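Local coordinates for Oxidored_FMN domain-containing protein (PDB 6L6J) that acts as a 6-hydroxypseudooxynicotine amine oxidase, a flavoprotein that carries FMN and a [4Fe-4S] cluster and probably uses them in redox catalysis, at residues K160-H173 with V215-V227. Sequence-based numbering, arbitrary orientation.
Sequences KRAGFDIVYVYCAH and VGDTCAVAVRFAV. With FMN (flavin mononucleotide), chain B.
The methyl of A222 sits over one face of the Y168 ring, its CB 3.6 Å from the ring centroid and 8° off the normal, a CH-pi contact that shows how neighbouring strands of a barrel fit a large side chain against a small one. The same ring turns its edge to the backbone N of R224, and its hydroxyl is held by Y25 and D257. The strands themselves, 166-171 and 220-226, run parallel, joined by a ladder from A220 N on D165 O to A226 N on C171 O. V167, V169, V221 and V223 face the other way, the last three against helix 197-215.

At the far end K160 reaches across T218 and D217: its NZ donates a hydrogen bond to T218 OG1 (2.7 Å). The same NZ forms a salt bridge with D217 OD1 at 3.6 Å, while CG rests against C219 SG. A methionine here would probably leave the D217 carboxylate without its charged mate and T218 OG1 without this donor.

Toward the flavin, R224 starts with CG opposite its own N (chi1 -174°), then bends to bring NH2 2.7 Å from FMN O3', a hydrogen bond; D257 pairs with NH1. Y170 OH and H173 ND1 share a hydrogen bond of 2.5 Å beside it. These strands are the fourth and fifth of an eight-stranded TIM barrel, whose C-terminal strand ends form the FMN site, as in Old Yellow Enzyme relatives.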
ATOM      1  N   LYS A 160     -18.054  -6.483  22.127  1.00 31.95           N
ATOM      2  CA  LYS A 160     -17.859  -7.446  23.252  1.00 33.69           C
ATOM      3  C   LYS A 160     -18.601  -8.744  22.912  1.00 31.05           C
ATOM      4  O   LYS A 160     -17.953  -9.783  22.886  1.00 28.23           O
ATOM      5  CB  LYS A 160     -18.356  -6.848  24.576  1.00 35.41           C
ATOM      6  CG  LYS A 160     -17.747  -7.431  25.842  1.00 35.20           C
ATOM      7  CD  LYS A 160     -18.617  -7.178  27.059  1.00 39.87           C
ATOM      8  CE  LYS A 160     -17.865  -6.938  28.351  1.00 40.31           C
ATOM      9  NZ  LYS A 160     -17.853  -8.148  29.199  1.00 37.76           N
ATOM     10  N   ARG A 161     -19.891  -8.635  22.573  1.00 33.08           N
ATOM     11  CA  ARG A 161     -20.799  -9.752  22.209  1.00 35.21           C
ATOM     12  C   ARG A 161     -20.216 -10.553  21.038  1.00 33.79           C
ATOM     13  O   ARG A 161     -20.437 -11.759  20.979  1.00 35.74           O
ATOM     14  CB  ARG A 161     -22.188  -9.216  21.851  1.00 39.18           C
ATOM     15  CG  ARG A 161     -22.992  -8.658  23.022  1.00 44.56           C
ATOM     16  CD  ARG A 161     -24.504  -8.803  22.801  1.00 50.98           C
ATOM     17  NE  ARG A 161     -24.828 -10.194  22.455  1.00 59.43           N
ATOM     18  CZ  ARG A 161     -25.737 -10.607  21.553  1.00 60.77           C
ATOM     19  NH1 ARG A 161     -26.482  -9.728  20.889  1.00 53.16           N
ATOM     20  NH2 ARG A 161     -25.887 -11.911  21.329  1.00 57.23           N
ATOM     21  N   ALA A 162     -19.514  -9.896  20.124  1.00 32.24           N
ATOM     22  CA  ALA A 162     -18.872 -10.511  18.942  1.00 30.88           C
ATOM     23  C   ALA A 162     -17.623 -11.314  19.369  1.00 30.36           C
ATOM     24  O   ALA A 162     -17.230 -12.278  18.663  1.00 28.66           O
ATOM     25  CB  ALA A 162     -18.551  -9.404  17.959  1.00 30.96           C
ATOM     26  N   GLY A 163     -16.993 -10.906  20.470  1.00 30.51           N
ATOM     27  CA  GLY A 163     -15.853 -11.600  21.100  1.00 33.25           C
ATOM     28  C   GLY A 163     -14.506 -10.931  20.876  1.00 33.09           C
ATOM     29  O   GLY A 163     -13.481 -11.598  21.145  1.00 32.48           O
ATOM     30  N   PHE A 164     -14.505  -9.689  20.384  1.00 31.97           N
ATOM     31  CA  PHE A 164     -13.294  -8.848  20.226  1.00 33.01           C
ATOM     32  C   PHE A 164     -12.639  -8.686  21.611  1.00 32.86           C
ATOM     33  O   PHE A 164     -13.327  -8.481  22.642  1.00 30.08           O
ATOM     34  CB  PHE A 164     -13.645  -7.504  19.557  1.00 35.72           C
ATOM     35  CG  PHE A 164     -14.021  -7.573  18.090  1.00 34.65           C
ATOM     36  CD1 PHE A 164     -13.056  -7.784  17.112  1.00 32.91           C
ATOM     37  CD2 PHE A 164     -15.342  -7.440  17.680  1.00 34.92           C
ATOM     38  CE1 PHE A 164     -13.404  -7.860  15.771  1.00 31.17           C
ATOM     39  CE2 PHE A 164     -15.685  -7.515  16.335  1.00 33.37           C
ATOM     40  CZ  PHE A 164     -14.716  -7.713  15.384  1.00 31.30           C
ATOM     41  N   ASP A 165     -11.313  -8.769  21.632  1.00 34.69           N
ATOM     42  CA  ASP A 165     -10.477  -8.669  22.859  1.00 34.62           C
ATOM     43  C   ASP A 165     -10.097  -7.214  23.116  1.00 34.30           C
ATOM     44  O   ASP A 165      -9.881  -6.859  24.309  1.00 33.29           O
ATOM     45  CB  ASP A 165      -9.219  -9.532  22.721  1.00 32.87           C
ATOM     46  CG  ASP A 165      -9.556 -10.983  22.443  1.00 34.21           C
ATOM     47  OD1 ASP A 165     -10.125 -11.652  23.350  1.00 32.19           O
ATOM     48  OD2 ASP A 165      -9.285 -11.423  21.309  1.00 36.56           O
ATOM     49  N   ILE A 166      -9.953  -6.441  22.029  1.00 35.53           N
ATOM     50  CA  ILE A 166      -9.436  -5.039  22.025  1.00 33.02           C
ATOM     51  C   ILE A 166     -10.429  -4.187  21.237  1.00 33.68           C
ATOM     52  O   ILE A 166     -10.621  -4.457  20.025  1.00 34.26           O
ATOM     53  CB  ILE A 166      -8.021  -4.960  21.415  1.00 35.13           C
ATOM     54  CG1 ILE A 166      -7.058  -5.975  22.045  1.00 38.05           C
ATOM     55  CG2 ILE A 166      -7.478  -3.543  21.517  1.00 34.62           C
ATOM     56  CD1 ILE A 166      -5.786  -6.210  21.248  1.00 38.39           C
ATOM     57  N   VAL A 167     -11.023  -3.196  21.900  1.00 31.02           N
ATOM     58  CA  VAL A 167     -12.051  -2.285  21.325  1.00 29.62           C
ATOM     59  C   VAL A 167     -11.435  -0.888  21.300  1.00 29.09           C
ATOM     60  O   VAL A 167     -10.979  -0.462  22.371  1.00 31.27           O
ATOM     61  CB  VAL A 167     -13.344  -2.364  22.156  1.00 30.25           C
ATOM     62  CG1 VAL A 167     -14.404  -1.371  21.725  1.00 31.44           C
ATOM     63  CG2 VAL A 167     -13.913  -3.771  22.135  1.00 31.73           C
ATOM     64  N   TYR A 168     -11.409  -0.222  20.131  1.00 28.26           N
ATOM     65  CA  TYR A 168     -10.658   1.051  19.902  1.00 28.67           C
ATOM     66  C   TYR A 168     -11.558   2.277  20.134  1.00 28.74           C
ATOM     67  O   TYR A 168     -12.821   2.185  20.037  1.00 29.31           O
ATOM     68  CB  TYR A 168     -10.029   1.131  18.505  1.00 26.10           C
ATOM     69  CG  TYR A 168      -8.633   0.563  18.387  1.00 25.70           C
ATOM     70  CD1 TYR A 168      -8.406  -0.796  18.236  1.00 25.54           C
ATOM     71  CD2 TYR A 168      -7.534   1.395  18.353  1.00 24.38           C
ATOM     72  CE1 TYR A 168      -7.128  -1.316  18.076  1.00 24.54           C
ATOM     73  CE2 TYR A 168      -6.256   0.894  18.184  1.00 24.71           C
ATOM     74  CZ  TYR A 168      -6.040  -0.467  18.058  1.00 24.27           C
ATOM     75  OH  TYR A 168      -4.761  -0.945  17.934  1.00 22.30           O
ATOM     76  N   VAL A 169     -10.910   3.394  20.467  1.00 26.15           N
ATOM     77  CA  VAL A 169     -11.467   4.771  20.364  1.00 27.64           C
ATOM     78  C   VAL A 169     -10.594   5.492  19.334  1.00 28.96           C
ATOM     79  O   VAL A 169      -9.379   5.592  19.558  1.00 30.85           O
ATOM     80  CB  VAL A 169     -11.494   5.483  21.728  1.00 27.39           C
ATOM     81  CG1 VAL A 169     -11.421   6.989  21.607  1.00 26.04           C
ATOM     82  CG2 VAL A 169     -12.720   5.087  22.534  1.00 28.38           C
ATOM     83  N   TYR A 170     -11.160   5.895  18.199  1.00 29.51           N
ATOM     84  CA  TYR A 170     -10.357   6.259  17.005  1.00 29.58           C
ATOM     85  C   TYR A 170     -10.298   7.774  16.879  1.00 30.98           C
ATOM     86  O   TYR A 170     -11.356   8.423  16.691  1.00 34.89           O
ATOM     87  CB  TYR A 170     -10.956   5.649  15.747  1.00 30.39           C
ATOM     88  CG  TYR A 170     -10.206   5.951  14.483  1.00 29.85           C
ATOM     89  CD1 TYR A 170      -8.882   5.586  14.346  1.00 32.24           C
ATOM     90  CD2 TYR A 170     -10.825   6.551  13.404  1.00 29.44           C
ATOM     91  CE1 TYR A 170      -8.181   5.826  13.173  1.00 30.47           C
ATOM     92  CE2 TYR A 170     -10.140   6.784  12.223  1.00 27.99           C
ATOM     93  CZ  TYR A 170      -8.817   6.425  12.108  1.00 27.25           C
ATOM     94  OH  TYR A 170      -8.121   6.655  10.967  1.00 29.57           O
ATOM     95  N   CYS A 171      -9.088   8.312  16.963  1.00 29.51           N
ATOM     96  CA  CYS A 171      -8.818   9.763  16.837  1.00 29.08           C
ATOM     97  C   CYS A 171      -7.517   9.975  16.067  1.00 28.65           C
ATOM     98  O   CYS A 171      -6.531  10.349  16.690  1.00 29.18           O
ATOM     99  CB  CYS A 171      -8.762  10.406  18.211  1.00 29.18           C
ATOM    100  SG  CYS A 171      -8.539  12.192  18.123  1.00 29.53           S
ATOM    101  N   ALA A 172      -7.543   9.755  14.750  1.00 29.13           N
ATOM    102  CA  ALA A 172      -6.348   9.712  13.877  1.00 32.71           C
ATOM    103  C   ALA A 172      -6.726   9.958  12.417  1.00 32.89           C
ATOM    104  O   ALA A 172      -7.904  10.185  12.162  1.00 36.99           O
ATOM    105  CB  ALA A 172      -5.638   8.382  14.039  1.00 35.35           C
ATOM    106  N   HIS A 173      -5.715   9.991  11.535  1.00 37.02           N
ATOM    107  CA  HIS A 173      -5.784  10.086  10.046  1.00 38.48           C
ATOM    108  C   HIS A 173      -6.585  11.303   9.528  1.00 40.10           C
ATOM    109  O   HIS A 173      -6.804  11.357   8.290  1.00 38.76           O
ATOM    110  CB  HIS A 173      -6.370   8.778   9.501  1.00 38.33           C
ATOM    111  CG  HIS A 173      -5.432   7.640   9.686  1.00 39.55           C
ATOM    112  ND1 HIS A 173      -5.629   6.681  10.645  1.00 36.86           N
ATOM    113  CD2 HIS A 173      -4.273   7.337   9.051  1.00 41.67           C
ATOM    114  CE1 HIS A 173      -4.627   5.820  10.588  1.00 42.90           C
ATOM    115  NE2 HIS A 173      -3.779   6.200   9.618  1.00 40.95           N
ATOM    116  N   VAL A 215     -17.149  -1.826  28.478  1.00 40.27           N
ATOM    117  CA  VAL A 215     -16.577  -3.155  28.087  1.00 41.47           C
ATOM    118  C   VAL A 215     -15.224  -3.430  28.760  1.00 44.96           C
ATOM    119  O   VAL A 215     -14.599  -4.443  28.372  1.00 48.29           O
ATOM    120  CB  VAL A 215     -16.421  -3.259  26.554  1.00 41.86           C
ATOM    121  CG1 VAL A 215     -17.683  -2.830  25.834  1.00 41.35           C
ATOM    122  CG2 VAL A 215     -15.226  -2.481  26.025  1.00 41.06           C
ATOM    123  N   GLY A 216     -14.795  -2.602  29.724  1.00 45.88           N
ATOM    124  CA  GLY A 216     -13.410  -2.558  30.239  1.00 43.45           C
ATOM    125  C   GLY A 216     -13.037  -3.735  31.134  1.00 43.82           C
ATOM    126  O   GLY A 216     -11.828  -3.976  31.284  1.00 44.69           O
ATOM    127  N   ASP A 217     -14.019  -4.414  31.742  1.00 46.27           N
ATOM    128  CA  ASP A 217     -13.799  -5.557  32.677  1.00 43.02           C
ATOM    129  C   ASP A 217     -13.055  -6.676  31.931  1.00 40.65           C
ATOM    130  O   ASP A 217     -12.089  -7.196  32.499  1.00 42.06           O
ATOM    131  CB  ASP A 217     -15.099  -6.043  33.339  1.00 43.44           C
ATOM    132  CG  ASP A 217     -16.345  -6.086  32.447  1.00 47.37           C
ATOM    133  OD1 ASP A 217     -16.266  -5.666  31.260  1.00 44.20           O
ATOM    134  OD2 ASP A 217     -17.408  -6.536  32.954  1.00 46.24           O
ATOM    135  N   THR A 218     -13.451  -6.988  30.693  1.00 41.37           N
ATOM    136  CA  THR A 218     -12.977  -8.168  29.903  1.00 40.32           C
ATOM    137  C   THR A 218     -12.315  -7.772  28.566  1.00 39.17           C
ATOM    138  O   THR A 218     -11.545  -8.594  28.029  1.00 38.28           O
ATOM    139  CB  THR A 218     -14.151  -9.116  29.623  1.00 39.84           C
ATOM    140  OG1 THR A 218     -15.185  -8.371  28.971  1.00 34.82           O
ATOM    141  CG2 THR A 218     -14.673  -9.766  30.885  1.00 37.96           C
ATOM    142  N   CYS A 219     -12.638  -6.605  27.998  1.00 36.52           N
ATOM    143  CA  CYS A 219     -11.969  -6.069  26.778  1.00 34.23           C
ATOM    144  C   CYS A 219     -10.981  -4.962  27.160  1.00 31.15           C
ATOM    145  O   CYS A 219     -11.341  -4.102  27.985  1.00 31.17           O
ATOM    146  CB  CYS A 219     -12.974  -5.503  25.791  1.00 33.96           C
ATOM    147  SG  CYS A 219     -14.246  -6.695  25.333  1.00 35.76           S
ATOM    148  N   ALA A 220      -9.777  -4.994  26.597  1.00 27.70           N
ATOM    149  CA  ALA A 220      -8.853  -3.843  26.611  1.00 30.74           C
ATOM    150  C   ALA A 220      -9.471  -2.709  25.771  1.00 31.88           C
ATOM    151  O   ALA A 220     -10.123  -3.003  24.746  1.00 37.81           O
ATOM    152  CB  ALA A 220      -7.508  -4.254  26.079  1.00 30.92           C
ATOM    153  N   VAL A 221      -9.326  -1.459  26.199  1.00 30.01           N
ATOM    154  CA  VAL A 221      -9.792  -0.263  25.437  1.00 29.15           C
ATOM    155  C   VAL A 221      -8.571   0.463  24.881  1.00 28.72           C
ATOM    156  O   VAL A 221      -7.794   0.999  25.694  1.00 27.45           O
ATOM    157  CB  VAL A 221     -10.610   0.663  26.334  1.00 28.73           C
ATOM    158  CG1 VAL A 221     -11.182   1.817  25.540  1.00 28.28           C
ATOM    159  CG2 VAL A 221     -11.686  -0.131  27.057  1.00 30.20           C
ATOM    160  N   ALA A 222      -8.379   0.419  23.561  1.00 27.38           N
ATOM    161  CA  ALA A 222      -7.215   1.029  22.876  1.00 27.93           C
ATOM    162  C   ALA A 222      -7.568   2.447  22.410  1.00 27.21           C
ATOM    163  O   ALA A 222      -8.721   2.715  22.125  1.00 28.42           O
ATOM    164  CB  ALA A 222      -6.781   0.154  21.727  1.00 28.58           C
ATOM    165  N   VAL A 223      -6.597   3.345  22.345  1.00 29.54           N
ATOM    166  CA  VAL A 223      -6.768   4.628  21.608  1.00 30.21           C
ATOM    167  C   VAL A 223      -5.795   4.597  20.441  1.00 30.96           C
ATOM    168  O   VAL A 223      -4.577   4.443  20.696  1.00 31.94           O
ATOM    169  CB  VAL A 223      -6.546   5.866  22.496  1.00 31.74           C
ATOM    170  CG1 VAL A 223      -6.872   7.146  21.748  1.00 32.08           C
ATOM    171  CG2 VAL A 223      -7.388   5.794  23.757  1.00 35.81           C
ATOM    172  N   ARG A 224      -6.306   4.716  19.214  1.00 30.00           N
ATOM    173  CA  ARG A 224      -5.442   5.088  18.073  1.00 29.85           C
ATOM    174  C   ARG A 224      -5.418   6.616  18.048  1.00 32.66           C
ATOM    175  O   ARG A 224      -6.510   7.225  18.076  1.00 32.56           O
ATOM    176  CB  ARG A 224      -5.916   4.442  16.775  1.00 27.81           C
ATOM    177  CG  ARG A 224      -4.957   4.690  15.623  1.00 28.76           C
ATOM    178  CD  ARG A 224      -3.858   3.670  15.410  1.00 26.58           C
ATOM    179  NE  ARG A 224      -3.844   3.244  14.021  1.00 26.41           N
ATOM    180  CZ  ARG A 224      -2.785   2.879  13.318  1.00 26.78           C
ATOM    181  NH1 ARG A 224      -1.576   2.882  13.840  1.00 27.29           N
ATOM    182  NH2 ARG A 224      -2.942   2.533  12.054  1.00 28.80           N
ATOM    183  N   PHE A 225      -4.228   7.218  18.105  1.00 34.35           N
ATOM    184  CA  PHE A 225      -4.093   8.697  18.196  1.00 34.13           C
ATOM    185  C   PHE A 225      -2.960   9.172  17.286  1.00 32.85           C
ATOM    186  O   PHE A 225      -1.829   8.687  17.428  1.00 30.96           O
ATOM    187  CB  PHE A 225      -3.926   9.151  19.649  1.00 34.60           C
ATOM    188  CG  PHE A 225      -3.741  10.638  19.817  1.00 34.44           C
ATOM    189  CD1 PHE A 225      -4.711  11.523  19.371  1.00 35.11           C
ATOM    190  CD2 PHE A 225      -2.609  11.158  20.422  1.00 33.87           C
ATOM    191  CE1 PHE A 225      -4.545  12.893  19.497  1.00 33.94           C
ATOM    192  CE2 PHE A 225      -2.450  12.529  20.557  1.00 36.30           C
ATOM    193  CZ  PHE A 225      -3.415  13.396  20.085  1.00 34.58           C
ATOM    194  N   ALA A 226      -3.314  10.061  16.354  1.00 33.98           N
ATOM    195  CA  ALA A 226      -2.380  10.906  15.584  1.00 37.76           C
ATOM    196  C   ALA A 226      -1.794  11.963  16.532  1.00 37.84           C
ATOM    197  O   ALA A 226      -2.573  12.842  17.009  1.00 34.30           O
ATOM    198  CB  ALA A 226      -3.086  11.526  14.403  1.00 38.93           C
ATOM    199  N   VAL A 227      -0.491  11.849  16.818  1.00 37.69           N
ATOM    200  CA  VAL A 227       0.229  12.749  17.764  1.00 41.58           C
ATOM    201  C   VAL A 227       0.567  14.033  17.012  1.00 42.36           C
ATOM    202  O   VAL A 227       0.349  15.115  17.593  1.00 41.25           O
ATOM    203  CB  VAL A 227       1.477  12.100  18.400  1.00 43.23           C
ATOM    204  CG1 VAL A 227       1.089  11.014  19.382  1.00 42.54           C
ATOM    205  CG2 VAL A 227       2.472  11.567  17.381  1.00 43.08           C
TER
HETATM  206  N1  FMN B 701      -5.202   2.995   9.518  1.00 30.60           N
HETATM  207  C2  FMN B 701      -6.377   3.120  10.213  1.00 31.69           C
HETATM  208  O2  FMN B 701      -6.328   3.651  11.327  1.00 34.56           O
HETATM  209  N3  FMN B 701      -7.569   2.679   9.789  1.00 29.69           N
HETATM  210  C4  FMN B 701      -7.689   2.063   8.601  1.00 28.54           C
HETATM  211  O4  FMN B 701      -8.785   1.662   8.211  1.00 23.32           O
HETATM  212  C4A FMN B 701      -6.474   1.903   7.755  1.00 29.52           C
HETATM  213  N5  FMN B 701      -6.528   1.297   6.545  1.00 29.28           N
HETATM  214  C5A FMN B 701      -5.383   1.107   5.851  1.00 30.51           C
HETATM  215  C6  FMN B 701      -5.421   0.418   4.641  1.00 28.75           C
HETATM  216  C7  FMN B 701      -4.244   0.211   3.949  1.00 27.65           C
HETATM  217  C7M FMN B 701      -4.312  -0.466   2.635  1.00 29.78           C
HETATM  218  C8  FMN B 701      -2.959   0.674   4.486  1.00 28.42           C
HETATM  219  C8M FMN B 701      -1.674   0.493   3.732  1.00 33.08           C
HETATM  220  C9  FMN B 701      -2.902   1.351   5.675  1.00 27.87           C
HETATM  221  C9A FMN B 701      -4.063   1.582   6.399  1.00 28.46           C
HETATM  222  N10 FMN B 701      -4.020   2.231   7.642  1.00 28.02           N
HETATM  223  C10 FMN B 701      -5.202   2.395   8.322  1.00 27.22           C
HETATM  224  C1' FMN B 701      -2.746   2.728   8.251  1.00 29.24           C
HETATM  225  C2' FMN B 701      -1.998   1.594   8.927  1.00 26.33           C
HETATM  226  O2' FMN B 701      -2.779   1.188  10.036  1.00 25.77           O
HETATM  227  C3' FMN B 701      -0.639   1.998   9.415  1.00 27.04           C
HETATM  228  O3' FMN B 701      -0.792   2.980  10.440  1.00 29.14           O
HETATM  229  C4' FMN B 701       0.283   2.545   8.326  1.00 26.57           C
HETATM  230  O4' FMN B 701       0.189   1.727   7.135  1.00 27.59           O
HETATM  231  C5' FMN B 701       1.720   2.643   8.817  1.00 22.79           C
HETATM  232  O5' FMN B 701       2.166   1.339   9.147  1.00 24.04           O
HETATM  233  P   FMN B 701       2.986   0.452   8.068  1.00 25.80           P
HETATM  234  O1P FMN B 701       4.269   1.206   7.802  1.00 23.09           O
HETATM  235  O2P FMN B 701       3.162  -0.844   8.795  1.00 26.19           O
HETATM  236  O3P FMN B 701       2.078   0.353   6.857  1.00 25.32           O